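Local coordinates for protein HAD hydrolase, family IA, variant 3 (Entamoeba histolytica, PDB 6W04) that is probably a magnesium-dependent hydrolase of the haloacid dehalogenase (HAD) superfamily, with a Rossmann-like core and a helical cap, whose substrate is not established, at residues T33-D38 with E53-K58; I92-A97 with N210-E215. All coordinates share one frame; numbering follows the deposited sequence.

Contact 1: residues T33-D38 with E53-K58; sequences TPLSED and EHILNK
Leu35 lies across from the last turn of helix 48-56, and its CA comes nearest to that of Ile55, 8.1 Å away. Residues 33-36 are extended and lead into helix 37-43, whereas residues 53-58 run from the helix into the loop that follows. No hydrogen bond joins the two segments. Their contact is apolar and small, 96 Å² with both sides summed.

One methyl group of Leu35 does the touching. CG lies beside the backbone N of Leu35 and anti to its carbonyl carbon (chi1 -59°). From there the CD2 branch extends to helix 48-56 and meets two side chains. Leu35 CD2 is 3.9 Å from CD2 of His54, approaching the imidazole obliquely. Leu35 CD2 is also 4.0 Å from CG1 of Ile55, whose side chain crosses that of Leu35 at about a right angle.

CB of His54 points toward residues 33-38, and CG is anti to the backbone N (chi1 178°). Its polar end has a partner of its own, because NE2 is hydrogen-bonded to OE2 of Glu39. This bond should help fix the rotation of the ring, leaving its CD2 carbon against Leu35. OE1 of the same glutamate bonds to Ser36 N, so Glu39 ties both segments together. Leu43 touches both Leu35 and His54, and Ile55 also packs on Trp23 and Ile30 of helix 16-31.

Helix 48-56 ends in a Schellman motif. Lys58 N bonds to Glu53 O at 3.0 Å, and a weak bond runs from Asn57 N to His54 O. Asn57 is the C-prime residue, with positive phi. Ser36 is the N-cap of helix 37-43. The contact belongs to the small all-helical cap inserted after the first core strand, as in other C1-capped HAD proteins.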
# COMPACT_ATOMS: atom_id res chain seq x y z
N THR A 33 26.20 0.47 -10.74
CA THR A 33 25.89 -0.94 -10.52
C THR A 33 24.51 -1.02 -9.91
O THR A 33 24.15 -0.18 -9.06
CB THR A 33 26.90 -1.65 -9.60
OG1 THR A 33 26.86 -1.03 -8.31
CG2 THR A 33 28.31 -1.57 -10.16
N PRO A 34 23.70 -2.00 -10.32
CA PRO A 34 22.38 -2.17 -9.71
C PRO A 34 22.49 -2.67 -8.28
O PRO A 34 23.52 -3.22 -7.86
CB PRO A 34 21.70 -3.22 -10.61
CG PRO A 34 22.78 -3.92 -11.31
CD PRO A 34 24.01 -3.03 -11.32
N LEU A 35 21.41 -2.50 -7.52
CA LEU A 35 21.33 -3.12 -6.20
C LEU A 35 21.34 -4.63 -6.36
O LEU A 35 20.71 -5.17 -7.27
CB LEU A 35 20.06 -2.69 -5.47
CG LEU A 35 19.78 -1.21 -5.18
CD1 LEU A 35 18.42 -1.09 -4.48
CD2 LEU A 35 20.91 -0.56 -4.32
N SER A 36 22.10 -5.33 -5.51
CA SER A 36 22.00 -6.78 -5.50
C SER A 36 20.68 -7.22 -4.86
O SER A 36 19.99 -6.44 -4.19
CB SER A 36 23.16 -7.41 -4.72
OG SER A 36 23.11 -7.01 -3.37
N GLU A 37 20.35 -8.50 -5.03
CA GLU A 37 19.15 -9.03 -4.38
C GLU A 37 19.25 -8.89 -2.87
O GLU A 37 18.24 -8.61 -2.20
CB GLU A 37 18.93 -10.48 -4.79
CG GLU A 37 18.49 -10.66 -6.23
CD GLU A 37 18.29 -12.13 -6.59
OE1 GLU A 37 18.50 -12.99 -5.70
OE2 GLU A 37 17.92 -12.42 -7.74
N ASP A 38 20.45 -9.08 -2.31
CA ASP A 38 20.65 -8.92 -0.88
C ASP A 38 20.50 -7.46 -0.45
O ASP A 38 19.91 -7.18 0.59
CB ASP A 38 22.02 -9.46 -0.46
CG ASP A 38 22.12 -10.99 -0.58
OD1 ASP A 38 21.10 -11.69 -0.42
OD2 ASP A 38 23.24 -11.48 -0.85
N GLU A 53 19.86 7.67 -0.51
CA GLU A 53 21.04 7.82 0.33
C GLU A 53 21.90 6.56 0.32
O GLU A 53 23.12 6.64 0.33
CB GLU A 53 20.64 8.19 1.77
CG GLU A 53 20.03 9.60 1.82
CD GLU A 53 19.48 9.95 3.19
OE1 GLU A 53 19.13 9.02 3.94
OE2 GLU A 53 19.45 11.16 3.51
N HIS A 54 21.27 5.38 0.32
CA HIS A 54 22.05 4.15 0.19
C HIS A 54 22.82 4.13 -1.12
O HIS A 54 24.01 3.80 -1.15
CB HIS A 54 21.16 2.92 0.27
CG HIS A 54 21.92 1.64 0.11
ND1 HIS A 54 22.51 1.00 1.17
CD2 HIS A 54 22.22 0.92 -0.99
CE1 HIS A 54 23.14 -0.08 0.73
NE2 HIS A 54 22.96 -0.16 -0.58
N ILE A 55 22.14 4.48 -2.22
CA ILE A 55 22.74 4.41 -3.55
C ILE A 55 23.89 5.40 -3.68
O ILE A 55 24.95 5.08 -4.23
CB ILE A 55 21.65 4.65 -4.62
CG1 ILE A 55 20.69 3.44 -4.66
CG2 ILE A 55 22.30 4.95 -5.99
CD1 ILE A 55 19.34 3.71 -5.39
N LEU A 56 23.70 6.63 -3.19
CA LEU A 56 24.79 7.61 -3.17
C LEU A 56 25.82 7.32 -2.08
O LEU A 56 26.94 7.85 -2.14
CB LEU A 56 24.22 9.02 -2.97
CG LEU A 56 23.31 9.52 -4.09
CD1 LEU A 56 22.48 10.69 -3.58
CD2 LEU A 56 24.16 9.93 -5.30
N ASN A 57 25.47 6.48 -1.10
CA ASN A 57 26.25 6.29 0.12
C ASN A 57 26.51 7.62 0.81
O ASN A 57 27.63 7.93 1.23
CB ASN A 57 27.57 5.55 -0.15
CG ASN A 57 28.13 4.91 1.10
OD1 ASN A 57 27.38 4.50 1.99
ND2 ASN A 57 29.47 4.85 1.20
N LYS A 58 25.45 8.42 0.97
CA LYS A 58 25.59 9.71 1.62
C LYS A 58 24.22 10.22 2.04
O LYS A 58 23.27 10.12 1.28
CB LYS A 58 26.25 10.72 0.66
CG LYS A 58 26.52 12.07 1.21
CD LYS A 58 27.34 12.85 0.21
CE LYS A 58 27.90 14.10 0.83
NZ LYS A 58 29.05 14.60 0.03

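Contact 2: residues I92-A97 with N210-E215; sequences INLFEA and NEITIE
Leu94 meets Ile212 and Ile214 with its two methyl branches, one for each isoleucine. Its CG is anti to the backbone N (chi1 -169°), which carries both branches across to residues 210-215. Leu94 CD1 lies 3.6 Å from CD1 of Ile214, the closest approach of the contact. Leu94 CD2 lies 4.2 Å from CG2 of Ile212. Both isoleucine side chains run obliquely to that of Leu94.

Ile214 reaches helix 91-100 with the end of its long branch. Ile214 CG1 stands beside the backbone N (chi1 -41°), and Ile214 CD1 touches Ala97 CB at 4.2 Å as well as Leu94. This methyl group therefore contacts side chains one turn apart on the helix. Ile212 offers its short branch instead, while its CG1 branch leads away from Leu94. No hydrogen bond crosses between the segments.

Thr213, between the two isoleucines, is the N-cap of helix 214-222, with OG1 bonded to Glu216 N. Ile212 also packs on Leu204 and on Ile206 of strand 205-206, at one edge of the parallel sheet. Leu94 touches Phe209, and Phe95 meets Phe6 of strand 3-7 edge-to-face. Helix 91-100 is thus joined both to the central strand 3-7 and to the C-terminal connection from strand 205-206 to helix 214-222.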
# COMPACT_ATOMS: atom_id res chain seq x y z
N ILE A 92 -11.94 -7.14 -7.26
CA ILE A 92 -13.11 -6.52 -7.88
C ILE A 92 -14.39 -7.15 -7.33
O ILE A 92 -15.36 -6.44 -7.03
CB ILE A 92 -13.04 -6.63 -9.42
CG1 ILE A 92 -11.85 -5.82 -9.95
CG2 ILE A 92 -14.33 -6.12 -10.06
CD1 ILE A 92 -11.78 -5.75 -11.46
N ASN A 93 -14.39 -8.47 -7.16
CA ASN A 93 -15.55 -9.14 -6.58
C ASN A 93 -15.87 -8.60 -5.19
O ASN A 93 -17.04 -8.37 -4.86
CB ASN A 93 -15.31 -10.65 -6.48
CG ASN A 93 -15.34 -11.33 -7.83
OD1 ASN A 93 -15.87 -10.79 -8.81
ND2 ASN A 93 -14.77 -12.53 -7.89
N LEU A 94 -14.85 -8.42 -4.36
CA LEU A 94 -15.08 -7.85 -3.04
C LEU A 94 -15.66 -6.44 -3.15
O LEU A 94 -16.61 -6.10 -2.44
CB LEU A 94 -13.78 -7.83 -2.23
CG LEU A 94 -13.91 -7.49 -0.75
CD1 LEU A 94 -15.04 -8.33 -0.13
CD2 LEU A 94 -12.57 -7.71 0.01
N PHE A 95 -15.09 -5.61 -4.04
CA PHE A 95 -15.62 -4.27 -4.27
C PHE A 95 -17.12 -4.30 -4.54
O PHE A 95 -17.88 -3.53 -3.95
CB PHE A 95 -14.92 -3.60 -5.47
CG PHE A 95 -13.45 -3.37 -5.31
CD1 PHE A 95 -12.84 -3.40 -4.06
CD2 PHE A 95 -12.68 -3.10 -6.42
CE1 PHE A 95 -11.48 -3.18 -3.94
CE2 PHE A 95 -11.33 -2.86 -6.31
CZ PHE A 95 -10.72 -2.91 -5.07
N GLU A 96 -17.55 -5.16 -5.47
CA GLU A 96 -18.97 -5.22 -5.82
C GLU A 96 -19.80 -5.76 -4.66
O GLU A 96 -20.89 -5.24 -4.38
CB GLU A 96 -19.16 -6.10 -7.06
CG GLU A 96 -18.34 -5.64 -8.26
CD GLU A 96 -18.46 -6.59 -9.45
OE1 GLU A 96 -18.21 -6.17 -10.59
OE2 GLU A 96 -18.82 -7.76 -9.22
N ALA A 97 -19.31 -6.79 -3.97
CA ALA A 97 -20.05 -7.35 -2.85
C ALA A 97 -20.21 -6.33 -1.73
O ALA A 97 -21.25 -6.29 -1.06
CB ALA A 97 -19.36 -8.62 -2.35
N ASN A 210 -9.88 -13.69 -2.97
CA ASN A 210 -10.73 -14.87 -3.07
C ASN A 210 -10.85 -15.61 -1.74
O ASN A 210 -11.79 -16.39 -1.57
CB ASN A 210 -10.20 -15.85 -4.12
CG ASN A 210 -10.31 -15.32 -5.53
OD1 ASN A 210 -11.18 -14.51 -5.84
ND2 ASN A 210 -9.42 -15.79 -6.41
N GLU A 211 -9.93 -15.38 -0.81
CA GLU A 211 -9.84 -16.16 0.41
C GLU A 211 -10.53 -15.50 1.60
O GLU A 211 -10.41 -15.99 2.72
CB GLU A 211 -8.38 -16.44 0.73
CG GLU A 211 -7.64 -17.19 -0.37
CD GLU A 211 -6.18 -17.42 -0.03
OE1 GLU A 211 -5.65 -16.66 0.81
OE2 GLU A 211 -5.58 -18.35 -0.59
N ILE A 212 -11.23 -14.40 1.38
CA ILE A 212 -11.91 -13.69 2.46
C ILE A 212 -13.37 -13.47 2.06
O ILE A 212 -13.68 -13.28 0.88
CB ILE A 212 -11.19 -12.35 2.76
CG1 ILE A 212 -11.70 -11.73 4.06
CG2 ILE A 212 -11.31 -11.36 1.59
CD1 ILE A 212 -11.42 -12.57 5.28
N THR A 213 -14.26 -13.53 3.04
CA THR A 213 -15.67 -13.21 2.85
C THR A 213 -16.07 -12.04 3.74
O THR A 213 -15.40 -11.72 4.73
CB THR A 213 -16.59 -14.41 3.16
OG1 THR A 213 -16.67 -14.61 4.57
CG2 THR A 213 -16.07 -15.68 2.50
N ILE A 214 -17.18 -11.39 3.38
CA ILE A 214 -17.75 -10.35 4.22
C ILE A 214 -18.00 -10.88 5.63
O ILE A 214 -17.77 -10.18 6.63
CB ILE A 214 -19.06 -9.83 3.60
CG1 ILE A 214 -18.93 -9.69 2.08
CG2 ILE A 214 -19.48 -8.52 4.27
CD1 ILE A 214 -18.16 -8.50 1.66
N GLU A 215 -18.48 -12.12 5.73
CA GLU A 215 -18.84 -12.67 7.03
C GLU A 215 -17.59 -12.92 7.88
O GLU A 215 -17.61 -12.69 9.09
CB GLU A 215 -19.65 -13.96 6.85

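Contacts 1 and 2 lie on opposite sides of the chain's centre. Their own centres are 40 Å apart, and their nearest atoms are about 25 Å apart, so they do not touch. In sequence, both segments of contact 1 come before either segment of contact 2. Contact 1 joins neighbouring parts of the helical cap, only 15 residues apart. Contact 2 spans 113 residues and brings the C-terminal part of the chain to the helix before strand 105-112. Neither contact is at the metal site, where Asp7, Asn9 and Asp169 bind the magnesium ion. Contact 1 belongs to the cap, and contact 2 to the core domain that carries this site.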